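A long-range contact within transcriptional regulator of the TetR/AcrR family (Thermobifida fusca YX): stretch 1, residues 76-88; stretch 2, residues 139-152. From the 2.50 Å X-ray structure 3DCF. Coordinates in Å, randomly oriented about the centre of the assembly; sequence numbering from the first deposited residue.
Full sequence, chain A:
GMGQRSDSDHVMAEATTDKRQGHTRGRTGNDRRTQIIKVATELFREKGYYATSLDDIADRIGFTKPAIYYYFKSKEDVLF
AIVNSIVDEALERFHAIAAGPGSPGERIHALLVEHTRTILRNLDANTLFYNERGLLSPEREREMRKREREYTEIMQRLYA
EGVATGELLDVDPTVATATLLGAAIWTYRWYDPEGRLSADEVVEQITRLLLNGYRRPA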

# COMPACT_ATOMS: atom_id res chain seq x y z
N GLU A 76 -18.34 -13.63 -11.55
CA GLU A 76 -17.09 -13.56 -10.78
C GLU A 76 -15.97 -14.27 -11.55
O GLU A 76 -14.85 -13.76 -11.59
CB GLU A 76 -17.24 -14.17 -9.36
CG GLU A 76 -18.08 -13.33 -8.35
CD GLU A 76 -19.60 -13.30 -8.61
OE1 GLU A 76 -20.17 -14.33 -9.08
OE2 GLU A 76 -20.24 -12.26 -8.33
N ASP A 77 -16.29 -15.43 -12.13
CA ASP A 77 -15.35 -16.17 -12.99
C ASP A 77 -14.98 -15.35 -14.24
O ASP A 77 -13.87 -15.50 -14.74
CB ASP A 77 -15.90 -17.55 -13.42
CG ASP A 77 -16.09 -18.52 -12.24
OD1 ASP A 77 -15.23 -18.54 -11.33
OD2 ASP A 77 -17.10 -19.28 -12.25
N VAL A 78 -15.91 -14.53 -14.75
CA VAL A 78 -15.64 -13.62 -15.88
C VAL A 78 -14.70 -12.50 -15.41
O VAL A 78 -13.76 -12.14 -16.12
CB VAL A 78 -16.91 -12.99 -16.51
CG1 VAL A 78 -16.54 -12.09 -17.67
CG2 VAL A 78 -17.88 -14.08 -16.98
N LEU A 79 -14.96 -11.97 -14.21
CA LEU A 79 -14.11 -10.92 -13.64
C LEU A 79 -12.66 -11.39 -13.38
O LEU A 79 -11.72 -10.61 -13.60
CB LEU A 79 -14.73 -10.33 -12.38
CG LEU A 79 -14.08 -9.05 -11.82
CD1 LEU A 79 -13.96 -7.90 -12.85
CD2 LEU A 79 -14.88 -8.59 -10.61
N PHE A 80 -12.49 -12.64 -12.93
CA PHE A 80 -11.14 -13.24 -12.76
C PHE A 80 -10.40 -13.27 -14.10
O PHE A 80 -9.25 -12.82 -14.19
CB PHE A 80 -11.22 -14.65 -12.16
CG PHE A 80 -9.89 -15.37 -12.13
CD1 PHE A 80 -8.93 -15.05 -11.16
CD2 PHE A 80 -9.58 -16.36 -13.09
CE1 PHE A 80 -7.67 -15.70 -11.14
CE2 PHE A 80 -8.34 -17.02 -13.08
CZ PHE A 80 -7.38 -16.69 -12.10
N ALA A 81 -11.07 -13.80 -15.13
CA ALA A 81 -10.54 -13.88 -16.49
C ALA A 81 -10.06 -12.51 -17.02
O ALA A 81 -9.00 -12.45 -17.64
CB ALA A 81 -11.59 -14.47 -17.43
N ILE A 82 -10.84 -11.45 -16.77
CA ILE A 82 -10.47 -10.07 -17.16
C ILE A 82 -9.20 -9.59 -16.43
O ILE A 82 -8.30 -9.02 -17.06
CB ILE A 82 -11.61 -9.03 -16.89
CG1 ILE A 82 -12.83 -9.30 -17.77
CG2 ILE A 82 -11.14 -7.58 -17.17
CD1 ILE A 82 -14.06 -8.53 -17.32
N VAL A 83 -9.15 -9.85 -15.12
CA VAL A 83 -7.98 -9.48 -14.29
C VAL A 83 -6.74 -10.32 -14.64
O VAL A 83 -5.64 -9.75 -14.72
CB VAL A 83 -8.28 -9.59 -12.78
CG1 VAL A 83 -7.03 -9.25 -11.95
CG2 VAL A 83 -9.45 -8.68 -12.41
N ASN A 84 -6.90 -11.63 -14.85
CA ASN A 84 -5.76 -12.51 -15.20
C ASN A 84 -5.17 -12.12 -16.57
O ASN A 84 -3.95 -12.20 -16.74
CB ASN A 84 -6.12 -14.01 -15.15
CG ASN A 84 -4.88 -14.94 -15.09
OD1 ASN A 84 -3.77 -14.53 -14.74
ND2 ASN A 84 -5.09 -16.22 -15.42
N SER A 85 -6.02 -11.67 -17.49
CA SER A 85 -5.61 -11.17 -18.81
C SER A 85 -4.77 -9.89 -18.69
O SER A 85 -3.69 -9.82 -19.27
CB SER A 85 -6.84 -10.92 -19.70
OG SER A 85 -6.49 -10.35 -20.95
N ILE A 86 -5.28 -8.90 -17.94
CA ILE A 86 -4.58 -7.61 -17.67
C ILE A 86 -3.23 -7.84 -16.95
O ILE A 86 -2.25 -7.16 -17.27
CB ILE A 86 -5.46 -6.58 -16.86
CG1 ILE A 86 -6.71 -6.16 -17.66
CG2 ILE A 86 -4.68 -5.30 -16.54
CD1 ILE A 86 -7.73 -5.39 -16.82
N VAL A 87 -3.19 -8.78 -15.99
CA VAL A 87 -1.95 -9.18 -15.31
C VAL A 87 -1.01 -9.88 -16.30
O VAL A 87 0.19 -9.61 -16.26
CB VAL A 87 -2.19 -10.13 -14.08
CG1 VAL A 87 -0.86 -10.69 -13.51
CG2 VAL A 87 -2.96 -9.40 -12.99
N ASP A 88 -1.55 -10.73 -17.17
CA ASP A 88 -0.75 -11.47 -18.18
C ASP A 88 -0.07 -10.52 -19.21
O ASP A 88 1.11 -10.70 -19.50
CB ASP A 88 -1.60 -12.57 -18.87
CG ASP A 88 -0.76 -13.61 -19.61
OD1 ASP A 88 0.23 -14.12 -19.05
OD2 ASP A 88 -1.12 -13.97 -20.75
N GLU A 139 -6.84 -21.75 -5.37
CA GLU A 139 -6.01 -21.91 -6.59
C GLU A 139 -5.88 -20.62 -7.42
O GLU A 139 -4.81 -20.35 -7.98
CB GLU A 139 -6.51 -23.08 -7.47
CG GLU A 139 -6.31 -24.48 -6.84
CD GLU A 139 -4.85 -24.88 -6.63
OE1 GLU A 139 -3.95 -24.28 -7.25
OE2 GLU A 139 -4.59 -25.83 -5.85
N ARG A 140 -6.94 -19.82 -7.45
CA ARG A 140 -6.92 -18.54 -8.15
C ARG A 140 -6.03 -17.55 -7.38
O ARG A 140 -5.25 -16.82 -8.01
CB ARG A 140 -8.33 -18.02 -8.38
CG ARG A 140 -9.16 -19.02 -9.19
CD ARG A 140 -10.37 -18.41 -9.88
NE ARG A 140 -11.16 -19.46 -10.55
CZ ARG A 140 -12.11 -19.27 -11.48
NH1 ARG A 140 -12.42 -18.05 -11.93
NH2 ARG A 140 -12.74 -20.33 -11.99
N GLU A 141 -6.10 -17.57 -6.04
CA GLU A 141 -5.22 -16.73 -5.21
C GLU A 141 -3.76 -17.15 -5.42
O GLU A 141 -2.90 -16.29 -5.58
CB GLU A 141 -5.58 -16.80 -3.72
CG GLU A 141 -6.95 -16.23 -3.32
CD GLU A 141 -7.05 -14.71 -3.34
OE1 GLU A 141 -6.07 -14.02 -3.71
OE2 GLU A 141 -8.14 -14.20 -2.98
N ARG A 142 -3.50 -18.46 -5.43
CA ARG A 142 -2.15 -19.02 -5.66
C ARG A 142 -1.54 -18.51 -6.96
O ARG A 142 -0.34 -18.19 -7.01
CB ARG A 142 -2.14 -20.56 -5.64
CG ARG A 142 -2.37 -21.17 -4.25
CD ARG A 142 -2.18 -22.69 -4.18
NE ARG A 142 -0.77 -23.05 -4.21
CZ ARG A 142 -0.06 -23.49 -5.26
NH1 ARG A 142 -0.61 -23.73 -6.45
NH2 ARG A 142 1.24 -23.75 -5.08
N GLU A 143 -2.37 -18.42 -8.00
CA GLU A 143 -1.96 -17.89 -9.31
C GLU A 143 -1.55 -16.42 -9.20
O GLU A 143 -0.53 -16.04 -9.76
CB GLU A 143 -3.07 -18.08 -10.35
CG GLU A 143 -2.71 -17.75 -11.81
CD GLU A 143 -1.60 -18.60 -12.38
OE1 GLU A 143 -1.41 -19.75 -11.92
OE2 GLU A 143 -0.92 -18.13 -13.32
N MSE A 144 -2.32 -15.62 -8.46
CA MSE A 144 -2.00 -14.20 -8.21
C MSE A 144 -0.68 -14.05 -7.46
O MSE A 144 0.12 -13.18 -7.82
CB MSE A 144 -3.10 -13.46 -7.45
CG MSE A 144 -4.46 -13.37 -8.13
SE MSE A 144 -4.46 -12.62 -9.93
CE MSE A 144 -3.83 -14.20 -11.03
N ARG A 145 -0.45 -14.89 -6.44
CA ARG A 145 0.83 -14.88 -5.70
C ARG A 145 2.02 -15.20 -6.60
O ARG A 145 3.07 -14.57 -6.47
CB ARG A 145 0.80 -15.82 -4.48
CG ARG A 145 -0.26 -15.52 -3.39
CD ARG A 145 -0.20 -14.10 -2.76
NE ARG A 145 -0.66 -13.05 -3.67
CZ ARG A 145 -1.93 -12.65 -3.87
NH1 ARG A 145 -2.95 -13.20 -3.21
NH2 ARG A 145 -2.18 -11.68 -4.76
N LYS A 146 1.85 -16.15 -7.53
CA LYS A 146 2.89 -16.52 -8.49
C LYS A 146 3.26 -15.36 -9.42
O LYS A 146 4.44 -15.17 -9.70
CB LYS A 146 2.47 -17.76 -9.29
CG LYS A 146 3.46 -18.25 -10.40
CD LYS A 146 3.11 -19.68 -10.90
CE LYS A 146 1.68 -19.79 -11.50
NZ LYS A 146 1.25 -21.18 -11.87
N ARG A 147 2.27 -14.59 -9.88
CA ARG A 147 2.53 -13.44 -10.78
C ARG A 147 3.23 -12.29 -10.03
O ARG A 147 4.12 -11.67 -10.59
CB ARG A 147 1.28 -12.92 -11.52
CG ARG A 147 0.36 -13.97 -12.19
CD ARG A 147 1.07 -15.20 -12.83
NE ARG A 147 1.87 -14.85 -13.99
CZ ARG A 147 1.41 -14.66 -15.24
NH1 ARG A 147 0.11 -14.78 -15.54
NH2 ARG A 147 2.27 -14.34 -16.20
N GLU A 148 2.82 -12.02 -8.77
CA GLU A 148 3.51 -11.04 -7.90
C GLU A 148 5.00 -11.42 -7.74
O GLU A 148 5.86 -10.54 -7.80
CB GLU A 148 2.90 -10.94 -6.49
CG GLU A 148 1.57 -10.18 -6.32
CD GLU A 148 1.33 -9.71 -4.84
OE1 GLU A 148 2.23 -9.08 -4.23
OE2 GLU A 148 0.23 -9.93 -4.29
N ARG A 149 5.26 -12.71 -7.50
CA ARG A 149 6.64 -13.24 -7.36
C ARG A 149 7.52 -13.01 -8.59
O ARG A 149 8.69 -12.68 -8.43
CB ARG A 149 6.67 -14.73 -6.98
CG ARG A 149 6.44 -15.00 -5.49
CD ARG A 149 6.81 -16.43 -5.09
NE ARG A 149 5.89 -17.43 -5.63
CZ ARG A 149 4.70 -17.77 -5.11
NH1 ARG A 149 4.21 -17.20 -4.00
NH2 ARG A 149 3.97 -18.70 -5.73
N GLU A 150 6.96 -13.18 -9.80
CA GLU A 150 7.69 -12.95 -11.06
C GLU A 150 8.15 -11.50 -11.20
O GLU A 150 9.31 -11.28 -11.50
CB GLU A 150 6.88 -13.35 -12.29
CG GLU A 150 6.71 -14.85 -12.45
CD GLU A 150 5.80 -15.24 -13.62
OE1 GLU A 150 5.75 -14.48 -14.62
OE2 GLU A 150 5.16 -16.32 -13.51
N TYR A 151 7.23 -10.54 -10.99
CA TYR A 151 7.54 -9.08 -11.00
C TYR A 151 8.74 -8.74 -10.10
O TYR A 151 9.69 -8.05 -10.52
CB TYR A 151 6.36 -8.24 -10.46
CG TYR A 151 5.30 -7.79 -11.45
CD1 TYR A 151 5.58 -6.75 -12.35
CD2 TYR A 151 4.00 -8.32 -11.41
CE1 TYR A 151 4.59 -6.29 -13.26
CE2 TYR A 151 3.01 -7.87 -12.30
CZ TYR A 151 3.31 -6.86 -13.22
OH TYR A 151 2.35 -6.42 -14.09
N THR A 152 8.66 -9.21 -8.86
CA THR A 152 9.66 -8.96 -7.82
C THR A 152 11.02 -9.56 -8.19
O THR A 152 12.04 -8.88 -8.11
CB THR A 152 9.21 -9.52 -6.42
OG1 THR A 152 7.85 -9.16 -6.17
CG2 THR A 152 10.07 -8.97 -5.29
O HOH W 1 1.65 -16.16 -18.83
O HOH W 2 2.64 -13.07 -19.30

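Two helices that run side by side in nearly the same direction are commonly joined by side chains that recur about every turn, and this TetR/AcrR-family regulator offers a compact example. The axes lie 11.5 Å apart at closest approach and are inclined at 14° to one another, and the contact is made mostly by side chains. Every pair that meets is at least 59 residues apart in sequence.

Along the first helix the contact opens with charge. The CA-to-CB bond of Asp 77 points sideways, but its carboxylate comes nearer the partner helix, and OD1 forms a salt bridge with Arg 140 NH1 at 2.9 Å. The oxygen sits over one face of the guanidinium instead of in its plane, so the pairing is close but is not a hydrogen bond.

One turn on, Phe 80 points toward the second helix and receives the same arginine. Arg 140 CD stands 3.7 Å from the centroid of the Phe 80 ring, only 6° off its normal, a CH-pi contact over the face. Arg 140 meets both residues: its CD lies over the ring, and NH1, which pairs with Asp 77, is also 3.5 Å from Phe 80 CD2. The Phe 80 ring also meets selenomethionine Met 144, with CE1 of the former 4.1 Å from CE of the latter.

The methyl of Met 144 serves the next turn too: Asn 84 OD1 lies 3.7 Å from Met 144 CE, a packing contact without a hydrogen bond. Val 87, again directed toward the partner, places CG1 3.7 Å from Arg 147 CB.

Charge closes the series. Asp 88 OD1 makes a salt bridge with Arg 147 NH2 at 3.5 Å, near the guanidinium plane. Water 1 bridges the same pair, donating to Asp 88 OD1 (2.5 Å) and weakly accepting from Arg 147 NH2 (3.3 Å). Along the first helix, the mixed packing of Phe 80, Asn 84 and Val 87 lies between the two salt-bridged aspartates.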